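Long-range contact in Ulp1-like SUMO protease (Chaetomium thermophilum, PDB 6DG4), which probably removes SUMO from its conjugates as a cysteine protease of the peptidase C48 family, this chain being its C-terminal catalytic domain: residues 195-209 with 223-235. Residues are numbered along the deposited sequence; the frame is centred on the assembly and turned at random.
Sequences RQTNGWDCGVFTITN and YTEAQLPLQRQRI. With SO4 (sulfate ion), chain C.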
ATOM      1  N   ARG A 195       7.788   2.110  14.598  1.00 11.63           N
ATOM      2  CA  ARG A 195       8.842   1.110  14.580  1.00 11.12           C
ATOM      3  C   ARG A 195       8.284  -0.295  14.753  1.00 10.07           C
ATOM      4  O   ARG A 195       7.416  -0.542  15.597  1.00 12.75           O
ATOM      5  CB  ARG A 195       9.844   1.383  15.701  1.00 14.17           C
ATOM      6  CG  ARG A 195      11.008   0.405  15.737  1.00 17.96           C
ATOM      7  CD  ARG A 195      12.007   0.772  16.817  1.00 21.76           C
ATOM      8  NE  ARG A 195      12.716   2.010  16.510  1.00 25.23           N
ATOM      9  CZ  ARG A 195      13.750   2.093  15.678  1.00 27.95           C
ATOM     10  NH1 ARG A 195      14.189   1.007  15.050  1.00 28.53           N
ATOM     11  NH2 ARG A 195      14.343   3.263  15.468  1.00 29.48           N
ATOM     12  N   GLN A 196       8.834  -1.213  13.966  1.00 11.30           N
ATOM     13  CA  GLN A 196       8.524  -2.626  14.057  1.00 11.20           C
ATOM     14  C   GLN A 196       9.480  -3.325  15.012  1.00 12.84           C
ATOM     15  O   GLN A 196      10.702  -3.162  14.922  1.00 15.03           O
ATOM     16  CB  GLN A 196       8.659  -3.261  12.672  1.00 12.37           C
ATOM     17  CG  GLN A 196       8.578  -4.769  12.676  1.00 13.83           C
ATOM     18  CD  GLN A 196       8.818  -5.355  11.300  1.00 16.08           C
ATOM     19  OE1 GLN A 196       8.338  -4.826  10.300  1.00 16.62           O
ATOM     20  NE2 GLN A 196       9.594  -6.428  11.238  1.00 18.46           N
ATOM     21  N   THR A 197       8.901  -4.074  15.951  0.55 11.78           N
ATOM     22  CA  THR A 197       9.593  -5.079  16.748  0.55 13.54           C
ATOM     23  C   THR A 197       9.334  -6.481  16.221  0.55 13.63           C
ATOM     24  O   THR A 197      10.259  -7.293  16.141  0.55 12.56           O
ATOM     25  CB  THR A 197       9.099  -5.019  18.198  0.55 14.70           C
ATOM     26  OG1 THR A 197       9.374  -3.729  18.752  0.55 17.78           O
ATOM     27  CG2 THR A 197       9.769  -6.094  19.048  0.55 14.79           C
ATOM     28  N   ASN A 198       8.087  -6.746  15.831  1.00 14.98           N
ATOM     29  CA  ASN A 198       7.618  -8.077  15.461  1.00 14.79           C
ATOM     30  C   ASN A 198       7.757  -8.305  13.960  1.00 14.51           C
ATOM     31  O   ASN A 198       7.138  -7.589  13.171  1.00 13.22           O
ATOM     32  CB  ASN A 198       6.124  -8.198  15.806  1.00 17.38           C
ATOM     33  CG  ASN A 198       5.797  -7.867  17.258  1.00 18.66           C
ATOM     34  OD1 ASN A 198       6.533  -8.216  18.180  1.00 20.77           O
ATOM     35  ND2 ASN A 198       4.652  -7.215  17.463  1.00 17.57           N
ATOM     36  N   GLY A 199       8.508  -9.336  13.561  1.00 17.00           N
ATOM     37  CA  GLY A 199       8.662  -9.628  12.140  1.00 16.77           C
ATOM     38  C   GLY A 199       7.343  -9.835  11.415  1.00 16.76           C
ATOM     39  O   GLY A 199       7.175  -9.392  10.273  1.00 17.05           O
ATOM     40  N   TRP A 200       6.379 -10.491  12.076  1.00 13.56           N
ATOM     41  CA  TRP A 200       5.124 -10.835  11.417  1.00 13.72           C
ATOM     42  C   TRP A 200       4.298  -9.606  11.074  1.00 11.86           C
ATOM     43  O   TRP A 200       3.356  -9.712  10.284  1.00 11.82           O
ATOM     44  CB  TRP A 200       4.271 -11.766  12.296  1.00 13.42           C
ATOM     45  CG  TRP A 200       4.002 -11.207  13.675  1.00 13.95           C
ATOM     46  CD1 TRP A 200       3.270 -10.093  13.983  1.00 13.56           C
ATOM     47  CD2 TRP A 200       4.472 -11.730  14.927  1.00 15.58           C
ATOM     48  NE1 TRP A 200       3.255  -9.893  15.343  1.00 14.54           N
ATOM     49  CE2 TRP A 200       3.987 -10.881  15.944  1.00 15.01           C
ATOM     50  CE3 TRP A 200       5.244 -12.839  15.289  1.00 19.35           C
ATOM     51  CZ2 TRP A 200       4.258 -11.098  17.291  1.00 17.93           C
ATOM     52  CZ3 TRP A 200       5.504 -13.055  16.631  1.00 19.88           C
ATOM     53  CH2 TRP A 200       5.014 -12.189  17.613  1.00 20.27           C
ATOM     54  N   ASP A 201       4.611  -8.453  11.657  1.00  9.24           N
ATOM     55  CA  ASP A 201       3.782  -7.278  11.448  1.00  9.25           C
ATOM     56  C   ASP A 201       4.157  -6.497  10.194  1.00  9.68           C
ATOM     57  O   ASP A 201       3.437  -5.562   9.842  1.00  9.11           O
ATOM     58  CB  ASP A 201       3.821  -6.364  12.680  1.00  9.09           C
ATOM     59  CG  ASP A 201       2.802  -6.761  13.736  1.00 11.81           C
ATOM     60  OD1 ASP A 201       1.741  -7.308  13.380  1.00 12.80           O
ATOM     61  OD2 ASP A 201       3.061  -6.512  14.928  1.00 12.96           O
ATOM     62  N   CYS A 202       5.227  -6.876   9.489  1.00  8.83           N
ATOM     63  CA  CYS A 202       5.708  -6.070   8.368  1.00  8.84           C
ATOM     64  C   CYS A 202       4.627  -5.797   7.321  1.00  8.63           C
ATOM     65  O   CYS A 202       4.544  -4.685   6.788  1.00  8.97           O
ATOM     66  CB  CYS A 202       6.926  -6.732   7.715  1.00  8.82           C
ATOM     67  SG  CYS A 202       6.637  -8.388   6.997  1.00 12.08           S
ATOM     68  N   GLY A 203       3.821  -6.800   6.975  1.00  9.29           N
ATOM     69  CA  GLY A 203       2.782  -6.572   5.987  1.00  8.51           C
ATOM     70  C   GLY A 203       1.722  -5.602   6.467  1.00  7.47           C
ATOM     71  O   GLY A 203       1.158  -4.843   5.672  1.00  8.29           O
ATOM     72  N   VAL A 204       1.436  -5.607   7.771  1.00  7.62           N
ATOM     73  CA  VAL A 204       0.447  -4.675   8.302  1.00  8.12           C
ATOM     74  C   VAL A 204       1.013  -3.259   8.340  1.00  7.93           C
ATOM     75  O   VAL A 204       0.314  -2.285   8.036  1.00  8.84           O
ATOM     76  CB  VAL A 204      -0.068  -5.138   9.678  1.00  9.15           C
ATOM     77  CG1 VAL A 204      -1.288  -4.324  10.061  1.00  8.89           C
ATOM     78  CG2 VAL A 204      -0.395  -6.633   9.672  1.00 10.68           C
ATOM     79  N   PHE A 205       2.283  -3.117   8.723  1.00  8.60           N
ATOM     80  CA  PHE A 205       2.935  -1.817   8.630  1.00  8.14           C
ATOM     81  C   PHE A 205       2.927  -1.303   7.192  1.00  7.87           C
ATOM     82  O   PHE A 205       2.682  -0.117   6.946  1.00  8.08           O
ATOM     83  CB  PHE A 205       4.389  -1.923   9.096  1.00  8.62           C
ATOM     84  CG  PHE A 205       4.577  -1.920  10.593  1.00  8.35           C
ATOM     85  CD1 PHE A 205       4.357  -0.772  11.330  1.00 10.25           C
ATOM     86  CD2 PHE A 205       5.046  -3.045  11.249  1.00  8.69           C
ATOM     87  CE1 PHE A 205       4.564  -0.753  12.692  1.00 10.58           C
ATOM     88  CE2 PHE A 205       5.248  -3.030  12.618  1.00 10.34           C
ATOM     89  CZ  PHE A 205       5.008  -1.880  13.335  1.00  9.54           C
ATOM     90  N   THR A 206       3.231  -2.181   6.232  1.00  7.65           N
ATOM     91  CA  THR A 206       3.280  -1.777   4.827  1.00  8.09           C
ATOM     92  C   THR A 206       1.926  -1.238   4.369  1.00  7.48           C
ATOM     93  O   THR A 206       1.849  -0.167   3.752  1.00  8.16           O
ATOM     94  CB  THR A 206       3.742  -2.969   3.980  1.00  8.37           C
ATOM     95  OG1 THR A 206       5.109  -3.273   4.287  1.00  9.27           O
ATOM     96  CG2 THR A 206       3.641  -2.708   2.488  1.00  8.50           C
ATOM     97  N   ILE A 207       0.842  -1.957   4.670  1.00  7.50           N
ATOM     98  CA  ILE A 207      -0.488  -1.489   4.286  1.00  7.12           C
ATOM     99  C   ILE A 207      -0.813  -0.171   4.980  1.00  6.65           C
ATOM    100  O   ILE A 207      -1.368   0.755   4.375  1.00  7.91           O
ATOM    101  CB  ILE A 207      -1.546  -2.561   4.616  1.00  7.81           C
ATOM    102  CG1 ILE A 207      -1.408  -3.782   3.707  1.00  8.06           C
ATOM    103  CG2 ILE A 207      -2.957  -1.976   4.505  1.00  9.32           C
ATOM    104  CD1 ILE A 207      -2.165  -5.001   4.221  1.00  7.82           C
ATOM    105  N   THR A 208      -0.517  -0.081   6.277  1.00  6.67           N
ATOM    106  CA  THR A 208      -0.928   1.093   7.040  1.00  7.11           C
ATOM    107  C   THR A 208      -0.140   2.321   6.608  1.00  7.73           C
ATOM    108  O   THR A 208      -0.700   3.419   6.504  1.00  7.92           O
ATOM    109  CB  THR A 208      -0.789   0.815   8.538  1.00  7.99           C
ATOM    110  OG1 THR A 208      -1.553  -0.348   8.881  1.00  8.63           O
ATOM    111  CG2 THR A 208      -1.313   1.981   9.357  1.00  9.30           C
ATOM    112  N   ASN A 209       1.160   2.153   6.344  1.00  7.63           N
ATOM    113  CA  ASN A 209       1.953   3.255   5.815  1.00  7.49           C
ATOM    114  C   ASN A 209       1.450   3.685   4.445  1.00  7.99           C
ATOM    115  O   ASN A 209       1.493   4.872   4.105  1.00  9.07           O
ATOM    116  CB  ASN A 209       3.431   2.871   5.762  1.00  8.03           C
ATOM    117  CG  ASN A 209       4.066   2.858   7.134  1.00  8.10           C
ATOM    118  OD1 ASN A 209       3.590   3.522   8.054  1.00  8.75           O
ATOM    119  ND2 ASN A 209       5.135   2.096   7.284  1.00  8.86           N
ATOM    120  N   TYR A 223      -0.347   6.016  14.444  1.00  8.33           N
ATOM    121  CA  TYR A 223      -0.622   4.662  14.918  1.00  8.24           C
ATOM    122  C   TYR A 223       0.594   4.105  15.646  1.00  9.55           C
ATOM    123  O   TYR A 223       1.674   4.705  15.652  1.00  9.89           O
ATOM    124  CB  TYR A 223      -1.100   3.753  13.768  1.00  8.40           C
ATOM    125  CG  TYR A 223      -0.039   3.303  12.784  1.00  8.70           C
ATOM    126  CD1 TYR A 223       0.358   4.113  11.721  1.00  8.54           C
ATOM    127  CD2 TYR A 223       0.546   2.053  12.904  1.00  9.03           C
ATOM    128  CE1 TYR A 223       1.324   3.692  10.821  1.00  9.49           C
ATOM    129  CE2 TYR A 223       1.514   1.623  12.015  1.00  9.75           C
ATOM    130  CZ  TYR A 223       1.899   2.435  10.974  1.00  9.13           C
ATOM    131  OH  TYR A 223       2.862   1.968  10.102  1.00 11.20           O
ATOM    132  N   THR A 224       0.386   2.948  16.289  1.00  9.68           N
ATOM    133  CA  THR A 224       1.430   2.237  17.005  1.00  9.91           C
ATOM    134  C   THR A 224       1.405   0.757  16.634  1.00  9.41           C
ATOM    135  O   THR A 224       0.399   0.227  16.149  1.00  9.00           O
ATOM    136  CB  THR A 224       1.237   2.314  18.523  1.00 12.09           C
ATOM    137  OG1 THR A 224       0.120   1.490  18.876  1.00 14.25           O
ATOM    138  CG2 THR A 224       0.987   3.744  18.985  1.00 13.52           C
ATOM    139  N   GLU A 225       2.525   0.086  16.909  1.00  9.74           N
ATOM    140  CA  GLU A 225       2.613  -1.349  16.664  1.00  9.68           C
ATOM    141  C   GLU A 225       1.564  -2.125  17.457  1.00  9.59           C
ATOM    142  O   GLU A 225       0.999  -3.106  16.957  1.00 10.77           O
ATOM    143  CB  GLU A 225       4.019  -1.848  17.000  1.00 11.23           C
ATOM    144  CG  GLU A 225       4.217  -3.327  16.702  1.00 12.54           C
ATOM    145  CD  GLU A 225       5.666  -3.770  16.808  1.00 14.21           C
ATOM    146  OE1 GLU A 225       6.293  -3.494  17.855  1.00 15.96           O
ATOM    147  OE2 GLU A 225       6.173  -4.404  15.849  1.00 15.22           O
ATOM    148  N   ALA A 226       1.290  -1.712  18.696  1.00 10.40           N
ATOM    149  CA  ALA A 226       0.336  -2.444  19.523  1.00 10.91           C
ATOM    150  C   ALA A 226      -1.086  -2.404  18.971  1.00  9.97           C
ATOM    151  O   ALA A 226      -1.917  -3.222  19.382  1.00 11.21           O
ATOM    152  CB  ALA A 226       0.359  -1.908  20.953  1.00 13.97           C
ATOM    153  N   GLN A 227      -1.386  -1.479  18.058  1.00  9.56           N
ATOM    154  CA  GLN A 227      -2.696  -1.408  17.421  1.00  8.53           C
ATOM    155  C   GLN A 227      -2.839  -2.349  16.230  1.00  8.42           C
ATOM    156  O   GLN A 227      -3.932  -2.447  15.660  1.00  8.61           O
ATOM    157  CB  GLN A 227      -2.970   0.024  16.949  1.00  9.19           C
ATOM    158  CG  GLN A 227      -3.103   1.020  18.069  1.00 10.35           C
ATOM    159  CD  GLN A 227      -3.034   2.445  17.587  1.00  9.94           C
ATOM    160  OE1 GLN A 227      -2.705   2.705  16.434  1.00 10.80           O
ATOM    161  NE2 GLN A 227      -3.321   3.376  18.471  1.00 13.54           N
ATOM    162  N   LEU A 228      -1.790  -3.059  15.857  1.00  8.84           N
ATOM    163  CA  LEU A 228      -1.853  -3.820  14.618  1.00  8.43           C
ATOM    164  C   LEU A 228      -2.721  -5.073  14.680  1.00  8.47           C
ATOM    165  O   LEU A 228      -3.299  -5.434  13.650  1.00  8.37           O
ATOM    166  CB  LEU A 228      -0.447  -4.118  14.093  1.00  8.61           C
ATOM    167  CG  LEU A 228       0.341  -2.854  13.738  1.00  9.34           C
ATOM    168  CD1 LEU A 228       1.665  -3.225  13.121  1.00 10.31           C
ATOM    169  CD2 LEU A 228      -0.426  -1.908  12.814  1.00 11.26           C
ATOM    170  N   PRO A 229      -2.888  -5.750  15.822  1.00  8.28           N
ATOM    171  CA  PRO A 229      -3.886  -6.838  15.841  1.00  9.36           C
ATOM    172  C   PRO A 229      -5.273  -6.358  15.452  1.00  8.22           C
ATOM    173  O   PRO A 229      -5.979  -7.021  14.681  1.00  9.22           O
ATOM    174  CB  PRO A 229      -3.810  -7.355  17.281  1.00 10.05           C
ATOM    175  CG  PRO A 229      -2.376  -7.107  17.666  1.00 10.22           C
ATOM    176  CD  PRO A 229      -2.054  -5.763  17.042  1.00  9.35           C
ATOM    177  N   LEU A 230      -5.667  -5.187  15.939  1.00  8.58           N
ATOM    178  CA  LEU A 230      -6.939  -4.611  15.526  1.00  9.17           C
ATOM    179  C   LEU A 230      -6.914  -4.209  14.056  1.00  8.57           C
ATOM    180  O   LEU A 230      -7.900  -4.404  13.337  1.00  8.88           O
ATOM    181  CB  LEU A 230      -7.245  -3.415  16.417  1.00 10.06           C
ATOM    182  CG  LEU A 230      -8.397  -2.519  15.997  1.00 11.34           C
ATOM    183  CD1 LEU A 230      -9.692  -3.309  15.895  1.00 11.58           C
ATOM    184  CD2 LEU A 230      -8.499  -1.380  17.012  1.00 12.07           C
ATOM    185  N   GLN A 231      -5.803  -3.647  13.586  1.00  7.75           N
ATOM    186  CA  GLN A 231      -5.719  -3.260  12.183  1.00  7.61           C
ATOM    187  C   GLN A 231      -5.899  -4.457  11.259  1.00  7.95           C
ATOM    188  O   GLN A 231      -6.462  -4.313  10.169  1.00  8.24           O
ATOM    189  CB  GLN A 231      -4.382  -2.574  11.926  1.00  8.24           C
ATOM    190  CG  GLN A 231      -4.174  -2.057  10.510  1.00  8.22           C
ATOM    191  CD  GLN A 231      -5.025  -0.866  10.138  1.00  8.72           C
ATOM    192  OE1 GLN A 231      -6.154  -0.699  10.604  1.00  9.99           O
ATOM    193  NE2 GLN A 231      -4.481  -0.029   9.263  1.00 11.79           N
ATOM    194  N   ARG A 232      -5.445  -5.646  11.667  1.00  7.85           N
ATOM    195  CA  ARG A 232      -5.700  -6.837  10.862  1.00  7.75           C
ATOM    196  C   ARG A 232      -7.195  -7.072  10.690  1.00  8.09           C
ATOM    197  O   ARG A 232      -7.652  -7.434   9.601  1.00  8.50           O
ATOM    198  CB  ARG A 232      -5.042  -8.061  11.498  1.00  8.60           C
ATOM    199  CG  ARG A 232      -3.532  -8.011  11.487  1.00  8.86           C
ATOM    200  CD  ARG A 232      -2.962  -9.002  12.489  1.00  8.02           C
ATOM    201  NE  ARG A 232      -1.504  -8.950  12.509  1.00  8.88           N
ATOM    202  CZ  ARG A 232      -0.717  -9.691  11.737  1.00  8.17           C
ATOM    203  NH1 ARG A 232      -1.242 -10.546  10.872  1.00  9.26           N
ATOM    204  NH2 ARG A 232       0.600  -9.554  11.811  1.00  9.77           N
ATOM    205  N   GLN A 233      -7.969  -6.902  11.768  1.00  8.64           N
ATOM    206  CA  GLN A 233      -9.414  -7.066  11.680  1.00  9.33           C
ATOM    207  C   GLN A 233     -10.027  -6.017  10.766  1.00  8.25           C
ATOM    208  O   GLN A 233     -10.957  -6.312  10.005  1.00  8.81           O
ATOM    209  CB  GLN A 233     -10.052  -6.932  13.058  1.00 12.23           C
ATOM    210  CG  GLN A 233      -9.709  -7.993  14.032  1.00 17.39           C
ATOM    211  CD  GLN A 233     -10.541  -7.833  15.287  1.00 25.91           C
ATOM    212  OE1 GLN A 233     -11.367  -8.683  15.629  1.00 33.09           O
ATOM    213  NE2 GLN A 233     -10.348  -6.720  15.964  1.00 28.53           N
ATOM    214  N   ARG A 234      -9.534  -4.777  10.850  1.00  8.30           N
ATOM    215  CA  ARG A 234     -10.063  -3.711  10.008  1.00  7.98           C
ATOM    216  C   ARG A 234      -9.748  -3.962   8.541  1.00  7.80           C
ATOM    217  O   ARG A 234     -10.601  -3.745   7.674  1.00  8.63           O
ATOM    218  CB  ARG A 234      -9.502  -2.366  10.462  1.00  7.77           C
ATOM    219  CG  ARG A 234      -9.937  -1.975  11.880  1.00  9.81           C
ATOM    220  CD  ARG A 234      -9.506  -0.549  12.246  1.00 10.35           C
ATOM    221  NE  ARG A 234     -10.096   0.383  11.296  1.00 12.80           N
ATOM    222  CZ  ARG A 234     -11.368   0.774  11.302  1.00 13.30           C
ATOM    223  NH1 ARG A 234     -12.217   0.364  12.238  1.00 11.92           N
ATOM    224  NH2 ARG A 234     -11.796   1.579  10.349  1.00 17.21           N
ATOM    225  N   ILE A 235      -8.527  -4.416   8.242  1.00  8.10           N
ATOM    226  CA  ILE A 235      -8.177  -4.763   6.868  1.00  7.32           C
ATOM    227  C   ILE A 235      -9.089  -5.868   6.363  1.00  8.04           C
ATOM    228  O   ILE A 235      -9.580  -5.823   5.228  1.00  8.26           O
ATOM    229  CB  ILE A 235      -6.693  -5.163   6.781  1.00  8.05           C
ATOM    230  CG1 ILE A 235      -5.793  -3.950   7.029  1.00  8.78           C
ATOM    231  CG2 ILE A 235      -6.375  -5.790   5.416  1.00  8.94           C
ATOM    232  CD1 ILE A 235      -4.367  -4.336   7.381  1.00 10.56           C
TER
HETATM  233  S   SO4 C 302      17.400   1.932  13.291  1.00 69.96           S
HETATM  234  O1  SO4 C 302      16.448   0.830  13.413  1.00 95.11           O
HETATM  235  O2  SO4 C 302      17.939   2.263  14.607  1.00 70.81           O
HETATM  236  O3  SO4 C 302      18.491   1.529  12.407  1.00 96.98           O
HETATM  237  O4  SO4 C 302      16.724   3.102  12.735  1.00105.41           O
HETATM  238  O   HOH W   1       5.221   1.284  16.751  1.00 24.28           O
HETATM  239  O   HOH W   2       7.737  -1.176  18.257  1.00 32.75           O
HETATM  240  O   HOH W   3      -0.388  -7.886  14.899  1.00 11.27           O
HETATM  241  O   HOH W   4       1.551  -5.819  17.178  1.00 15.36           O
HETATM  242  O   HOH W   5       5.953   1.760  10.089  1.00 15.50           O
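The loop and first helical turns carrying Asp201-Cys202-Gly203, probably the Asp-Cys-Gly motif that holds the nucleophilic cysteine in C48 proteases, are held by Glu225 and Arg232 of the 223-235 segment. A chi1 of -177° points CG of Glu225 opposite its own N, and the extended chain reaches the loop at Thr197 and Asn198. Its OE2 accepts hydrogen bonds from Thr197 N (2.7 Å) and, from the opposite face of the carboxylate plane, from Asn198 N (3.0 Å, almost straight at 175°). Arg232 NH2 forms a salt bridge with Asp201 OD1 (3.0 Å), which lies near the guanidinium plane. Val204 CG2 sits over one face of that guanidinium, whose NH1 also bonds Ala58 O.

Helices 202-209 and 228-235 cross at 66°, and Val204 is a knob among Leu228, Gln231, Arg232 and Ile235. Leu228 CD1 makes a CH-pi contact 3.6 Å from the Phe205 ring centroid. One helical turn from Val204, Thr208 CG2 lies over the Tyr223 face, 3.5 Å from the ring centroid, while Tyr223 OH donates to Asn209 OD1 at 2.7 Å from above its carbonyl plane. A leucine at Tyr223 would probably leave Asn209 OD1 without this donor and Thr208 CG2 without its aromatic face.

Glu225 OE2 and Asp201 OD2 stand 3.9 Å apart; the N-H groups of Thr197 and Asn198 on the former, and Arg232 and Asn198 ND2 on the Asp201 carboxylate, probably offset their repulsion.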